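Local coordinates for protein chitosanase (Bacillus subtilis subsp. subtilis str. 168, PDB 7C6C) that hydrolyses internal beta-(1->4) linkages between D-glucosamine residues in partly acetylated chitosan, probably helping to defend the bacterium against fungi, at residues Q26-V30 with W97-A101; D142-H147 with R188-L192. All coordinates share one frame. Residue numbers count along the deposited sequence, not the author numbering.

Interaction 1: residues Q26-V30 with W97-A101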
loop_
_atom_site.group_PDB
_atom_site.type_symbol
_atom_site.label_atom_id
_atom_site.label_comp_id
_atom_site.label_asym_id
_atom_site.label_seq_id
_atom_site.Cartn_x
_atom_site.Cartn_y
_atom_site.Cartn_z
ATOM N N GLN A 26 4.614 -1.518 10.934
ATOM C CA GLN A 26 4.728 -2.898 11.425
ATOM C C GLN A 26 5.523 -3.752 10.441
ATOM O O GLN A 26 4.968 -4.413 9.562
ATOM C CB GLN A 26 3.344 -3.491 11.653
ATOM C CG GLN A 26 2.549 -2.773 12.713
ATOM C CD GLN A 26 3.189 -2.903 14.064
ATOM O OE1 GLN A 26 3.336 -4.006 14.585
ATOM N NE2 GLN A 26 3.585 -1.778 14.642
ATOM N N TYR A 27 6.836 -3.796 10.632
ATOM C CA TYR A 27 7.676 -4.623 9.778
ATOM C C TYR A 27 7.500 -6.114 10.042
ATOM O O TYR A 27 7.787 -6.925 9.153
ATOM C CB TYR A 27 9.139 -4.234 9.944
ATOM C CG TYR A 27 9.511 -2.906 9.329
ATOM C CD1 TYR A 27 9.275 -1.712 10.001
ATOM C CD2 TYR A 27 10.104 -2.844 8.077
ATOM C CE1 TYR A 27 9.629 -0.502 9.443
ATOM C CE2 TYR A 27 10.463 -1.640 7.512
ATOM C CZ TYR A 27 10.223 -0.470 8.197
ATOM O OH TYR A 27 10.589 0.725 7.624
ATOM N N GLY A 28 7.046 -6.499 11.230
ATOM C CA GLY A 28 6.951 -7.899 11.579
ATOM C C GLY A 28 5.617 -8.536 11.326
ATOM O O GLY A 28 5.464 -9.733 11.564
ATOM N N TYR A 29 4.652 -7.769 10.828
ATOM C CA TYR A 29 3.295 -8.254 10.628
ATOM C C TYR A 29 3.251 -9.382 9.600
ATOM O O TYR A 29 3.835 -9.282 8.521
ATOM C CB TYR A 29 2.475 -7.082 10.108
ATOM C CG TYR A 29 1.072 -7.409 9.688
ATOM C CD1 TYR A 29 0.101 -7.705 10.634
ATOM C CD2 TYR A 29 0.699 -7.373 8.345
ATOM C CE1 TYR A 29 -1.201 -7.979 10.260
ATOM C CE2 TYR A 29 -0.598 -7.645 7.961
ATOM C CZ TYR A 29 -1.544 -7.942 8.926
ATOM O OH TYR A 29 -2.838 -8.202 8.555
ATOM N N VAL A 30 2.527 -10.449 9.922
ATOM C CA VAL A 30 2.191 -11.493 8.955
ATOM C C VAL A 30 0.802 -12.004 9.289
ATOM O O VAL A 30 0.545 -12.382 10.437
ATOM C CB VAL A 30 3.162 -12.693 8.960
ATOM C CG1 VAL A 30 2.713 -13.727 7.926
ATOM C CG2 VAL A 30 4.584 -12.277 8.688
ATOM N N TRP A 97 9.404 -14.546 9.965
ATOM C CA TRP A 97 9.282 -13.160 9.534
ATOM C C TRP A 97 9.082 -12.244 10.738
ATOM O O TRP A 97 9.773 -11.225 10.893
ATOM C CB TRP A 97 8.124 -13.042 8.539
ATOM C CG TRP A 97 7.925 -11.665 7.968
ATOM C CD1 TRP A 97 7.566 -10.528 8.637
ATOM C CD2 TRP A 97 8.060 -11.289 6.594
ATOM N NE1 TRP A 97 7.488 -9.467 7.769
ATOM C CE2 TRP A 97 7.789 -9.906 6.506
ATOM C CE3 TRP A 97 8.395 -11.986 5.427
ATOM C CZ2 TRP A 97 7.845 -9.208 5.301
ATOM C CZ3 TRP A 97 8.440 -11.296 4.225
ATOM C CH2 TRP A 97 8.168 -9.916 4.172
ATOM N N LYS A 98 8.152 -12.607 11.626
ATOM C CA LYS A 98 7.877 -11.757 12.779
ATOM C C LYS A 98 9.113 -11.581 13.646
ATOM O O LYS A 98 9.339 -10.502 14.201
ATOM C CB LYS A 98 6.735 -12.330 13.614
ATOM C CG LYS A 98 6.362 -11.442 14.797
ATOM C CD LYS A 98 5.239 -12.044 15.617
ATOM C CE LYS A 98 5.037 -11.251 16.894
ATOM N NZ LYS A 98 3.899 -11.762 17.695
ATOM N N SER A 99 9.930 -12.631 13.769
ATOM C CA SER A 99 11.117 -12.557 14.615
ATOM C C SER A 99 12.112 -11.522 14.118
ATOM O O SER A 99 12.979 -11.100 14.888
ATOM C CB SER A 99 11.801 -13.921 14.689
ATOM O OG SER A 99 12.586 -14.172 13.531
ATOM N N LEU A 100 12.000 -11.099 12.861
ATOM C CA LEU A 100 12.900 -10.120 12.272
ATOM C C LEU A 100 12.320 -8.713 12.280
ATOM O O LEU A 100 12.869 -7.827 11.612
ATOM C CB LEU A 100 13.289 -10.548 10.857
ATOM C CG LEU A 100 14.197 -11.780 10.789
ATOM C CD1 LEU A 100 14.183 -12.366 9.374
ATOM C CD2 LEU A 100 15.623 -11.430 11.230
ATOM N N ALA A 101 11.236 -8.491 13.037
ATOM C CA ALA A 101 10.531 -7.209 13.027
ATOM C C ALA A 101 11.457 -6.034 13.303
ATOM O O ALA A 101 11.271 -4.946 12.746
ATOM C CB ALA A 101 9.410 -7.224 14.065
#

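Interaction 2: residues D142-H147 with R188-L192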
loop_
_atom_site.group_PDB
_atom_site.type_symbol
_atom_site.label_atom_id
_atom_site.label_comp_id
_atom_site.label_asym_id
_atom_site.label_seq_id
_atom_site.Cartn_x
_atom_site.Cartn_y
_atom_site.Cartn_z
ATOM N N ASP A 142 -0.638 5.473 -0.961
ATOM C CA ASP A 142 -1.474 4.505 -0.258
ATOM C C ASP A 142 -2.208 3.602 -1.241
ATOM O O ASP A 142 -2.361 2.396 -1.001
ATOM C CB ASP A 142 -2.484 5.222 0.632
ATOM C CG ASP A 142 -3.288 4.253 1.460
ATOM O OD1 ASP A 142 -2.693 3.627 2.358
ATOM O OD2 ASP A 142 -4.499 4.092 1.193
ATOM N N THR A 143 -2.669 4.171 -2.359
ATOM C CA THR A 143 -3.439 3.397 -3.326
ATOM C C THR A 143 -2.603 2.278 -3.931
ATOM O O THR A 143 -3.065 1.138 -4.040
ATOM C CB THR A 143 -3.984 4.312 -4.426
ATOM O OG1 THR A 143 -4.847 5.294 -3.844
ATOM C CG2 THR A 143 -4.783 3.515 -5.452
ATOM N N VAL A 144 -1.367 2.578 -4.335
ATOM C CA VAL A 144 -0.577 1.528 -4.973
ATOM C C VAL A 144 -0.244 0.419 -3.984
ATOM O O VAL A 144 -0.164 -0.754 -4.362
ATOM C CB VAL A 144 0.657 2.100 -5.705
ATOM C CG1 VAL A 144 1.743 2.516 -4.730
ATOM C CG2 VAL A 144 1.209 1.083 -6.701
ATOM N N ILE A 145 -0.078 0.759 -2.706
ATOM C CA ILE A 145 0.215 -0.262 -1.707
ATOM C C ILE A 145 -0.941 -1.242 -1.585
ATOM O O ILE A 145 -0.731 -2.457 -1.491
ATOM C CB ILE A 145 0.594 0.386 -0.362
ATOM C CG1 ILE A 145 2.004 0.978 -0.446
ATOM C CG2 ILE A 145 0.492 -0.629 0.769
ATOM C CD1 ILE A 145 2.358 1.866 0.698
ATOM N N GLN A 146 -2.179 -0.741 -1.598
ATOM C CA GLN A 146 -3.317 -1.643 -1.459
ATOM C C GLN A 146 -3.686 -2.312 -2.782
ATOM O O GLN A 146 -3.969 -3.515 -2.815
ATOM C CB GLN A 146 -4.524 -0.910 -0.877
ATOM C CG GLN A 146 -5.741 -1.815 -0.759
ATOM C CD GLN A 146 -6.908 -1.177 -0.023
ATOM O OE1 GLN A 146 -7.147 0.028 -0.125
ATOM N NE2 GLN A 146 -7.668 -1.995 0.694
ATOM N N HIS A 147 -3.690 -1.556 -3.878
ATOM C CA HIS A 147 -4.245 -2.036 -5.137
ATOM C C HIS A 147 -3.212 -2.665 -6.061
ATOM O O HIS A 147 -3.592 -3.378 -6.997
ATOM C CB HIS A 147 -4.937 -0.881 -5.866
ATOM C CG HIS A 147 -6.123 -0.337 -5.137
ATOM N ND1 HIS A 147 -7.423 -0.614 -5.513
ATOM C CD2 HIS A 147 -6.206 0.470 -4.054
ATOM C CE1 HIS A 147 -8.252 0.005 -4.689
ATOM N NE2 HIS A 147 -7.540 0.669 -3.793
ATOM N N ARG A 188 -11.900 5.214 -6.140
ATOM C CA ARG A 188 -11.286 4.204 -5.287
ATOM C C ARG A 188 -12.308 3.575 -4.349
ATOM O O ARG A 188 -12.309 2.354 -4.160
ATOM C CB ARG A 188 -10.116 4.800 -4.507
ATOM C CG ARG A 188 -9.392 3.762 -3.682
ATOM C CD ARG A 188 -8.118 4.299 -3.064
ATOM N NE ARG A 188 -7.453 3.248 -2.307
ATOM C CZ ARG A 188 -6.533 3.459 -1.372
ATOM N NH1 ARG A 188 -6.149 4.698 -1.082
ATOM N NH2 ARG A 188 -6.005 2.423 -0.726
ATOM N N TYR A 189 -13.182 4.389 -3.752
ATOM C CA TYR A 189 -14.244 3.845 -2.909
ATOM C C TYR A 189 -15.066 2.814 -3.670
ATOM O O TYR A 189 -15.340 1.720 -3.164
ATOM C CB TYR A 189 -15.147 4.976 -2.414
ATOM C CG TYR A 189 -16.318 4.490 -1.592
ATOM C CD1 TYR A 189 -16.202 4.316 -0.220
ATOM C CD2 TYR A 189 -17.539 4.189 -2.188
ATOM C CE1 TYR A 189 -17.264 3.867 0.537
ATOM C CE2 TYR A 189 -18.606 3.735 -1.438
ATOM C CZ TYR A 189 -18.462 3.579 -0.075
ATOM O OH TYR A 189 -19.515 3.129 0.688
ATOM N N ASP A 190 -15.479 3.158 -4.891
ATOM C CA ASP A 190 -16.284 2.237 -5.686
ATOM C C ASP A 190 -15.525 0.948 -5.962
ATOM O O ASP A 190 -16.108 -0.142 -5.947
ATOM C CB ASP A 190 -16.691 2.902 -7.000
ATOM C CG ASP A 190 -17.714 4.005 -6.808
ATOM O OD1 ASP A 190 -18.366 4.045 -5.743
ATOM O OD2 ASP A 190 -17.870 4.827 -7.733
ATOM N N ASP A 191 -14.221 1.050 -6.206
ATOM C CA ASP A 191 -13.441 -0.149 -6.490
ATOM C C ASP A 191 -13.293 -1.028 -5.253
ATOM O O ASP A 191 -13.326 -2.260 -5.355
ATOM C CB ASP A 191 -12.072 0.234 -7.043
ATOM C CG ASP A 191 -11.312 -0.960 -7.547
ATOM O OD1 ASP A 191 -11.815 -1.576 -8.505
ATOM O OD2 ASP A 191 -10.244 -1.292 -6.991
ATOM N N LEU A 192 -13.126 -0.413 -4.080
ATOM C CA LEU A 192 -13.011 -1.185 -2.846
ATOM C C LEU A 192 -14.321 -1.879 -2.503
ATOM O O LEU A 192 -14.311 -2.979 -1.939
ATOM C CB LEU A 192 -12.567 -0.283 -1.694
ATOM C CG LEU A 192 -11.138 0.252 -1.786
ATOM C CD1 LEU A 192 -10.905 1.288 -0.699
ATOM C CD2 LEU A 192 -10.124 -0.886 -1.702
#

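Interaction 1: residues Q26-V30 with W97-A101
Residues 26-30 form a loop that runs into strand 30-32. They lie against the end of helix 93-99 and the turn that follows it. The nearest CA atoms are those of Gly28 and Ala101, 3.9 Å apart. This approach depends on glycine: an ideal CB on Gly28 would clash with Ala101 CB, which already sits 3.6 Å from Gly28 CA. On the helix side the backbone also takes part, as Gly28 O accepts a CA-H...O contact from Lys98 CA at 3.4 Å.

Trp97 points at the loop and makes the one conventional hydrogen bond between the segments, from Trp97 NE1 to Tyr27 O at 2.9 Å. Gln110 of helix 104-128 donates to the same carbonyl. Val30 covers one face of the indole, with Val30 CG2 3.5 Å from Trp97 CD1. Tyr27 contributes its near end, where Tyr27 CB lies 3.6 Å from Ala101 O. Its ring leads away from the helix, and its hydroxyl is hydrogen-bonded to Asp111.

Tyr29 points away from the helix, and its hydroxyl is hydrogen-bonded to Glu31. Its side chain lies about 6 Å from that of Glu19, the predicted proton donor of this family 46 glycosidase. The arrangement is loop-on-helix packing at the entry to the small antiparallel sheet, and it joins helix 93-99 to the segment leading from helix 5-20, which carries Glu19, into strand 30-32.

Interaction 2: residues D142-H147 with R188-L192
Arg188 extends its side chain from helix 177-193 across the gap to helix 134-147, where its tip sits as a knob among Asp142, Thr143, Gln146 and His147. Its guanidinium forms a salt bridge with Asp142: Arg188 NH1 and NH2 lie 2.9 and 3.0 Å from Asp142 OD2. Arg188 NH2 also donates to Gln146 OE1 at 2.7 Å, and Arg188 NE to His147 NE2 at 3.0 Å. These three partners lie near the guanidinium plane, while Thr143 OG1, hydrogen-bonded to Val139 O in its own helix, sits over one face.

The short helical segments are nearly parallel, at 15°. Their axes stay 12.7 Å apart, so long polar side chains bridge the gap within the helical core of this lysozyme-clan fold. The Gln146 side chain is about 5 Å from that of Glu19, the predicted proton donor, which places the network beside the probable active site.

Asp142 OD1 has other partners, Thr15 and Arg210. Leu192 makes a van der Waals contact, Leu192 CD2 to His147 CE1 at 3.6 Å.

Interaction 1 is partly buried, and its centre lies about 16 Å from that of the chain. Interaction 2 is a buried contact, with its centre about 8 Å from the chain's. They share no helix or strand, and their nearest atoms are about 10 Å apart. Helix 104-128 touches side chains of both. The more peripheral contact relies on close backbone packing, an indole and a valine, plus a single hydrogen bond to a backbone carbonyl. The deeper one is held by a salt bridge and hydrogen bonds between side chains, across widely spaced helices. The loop of interaction 1 comes near the predicted proton donor through a residue turned away from the contact, whereas in interaction 2 Gln146, part of the contact, does so.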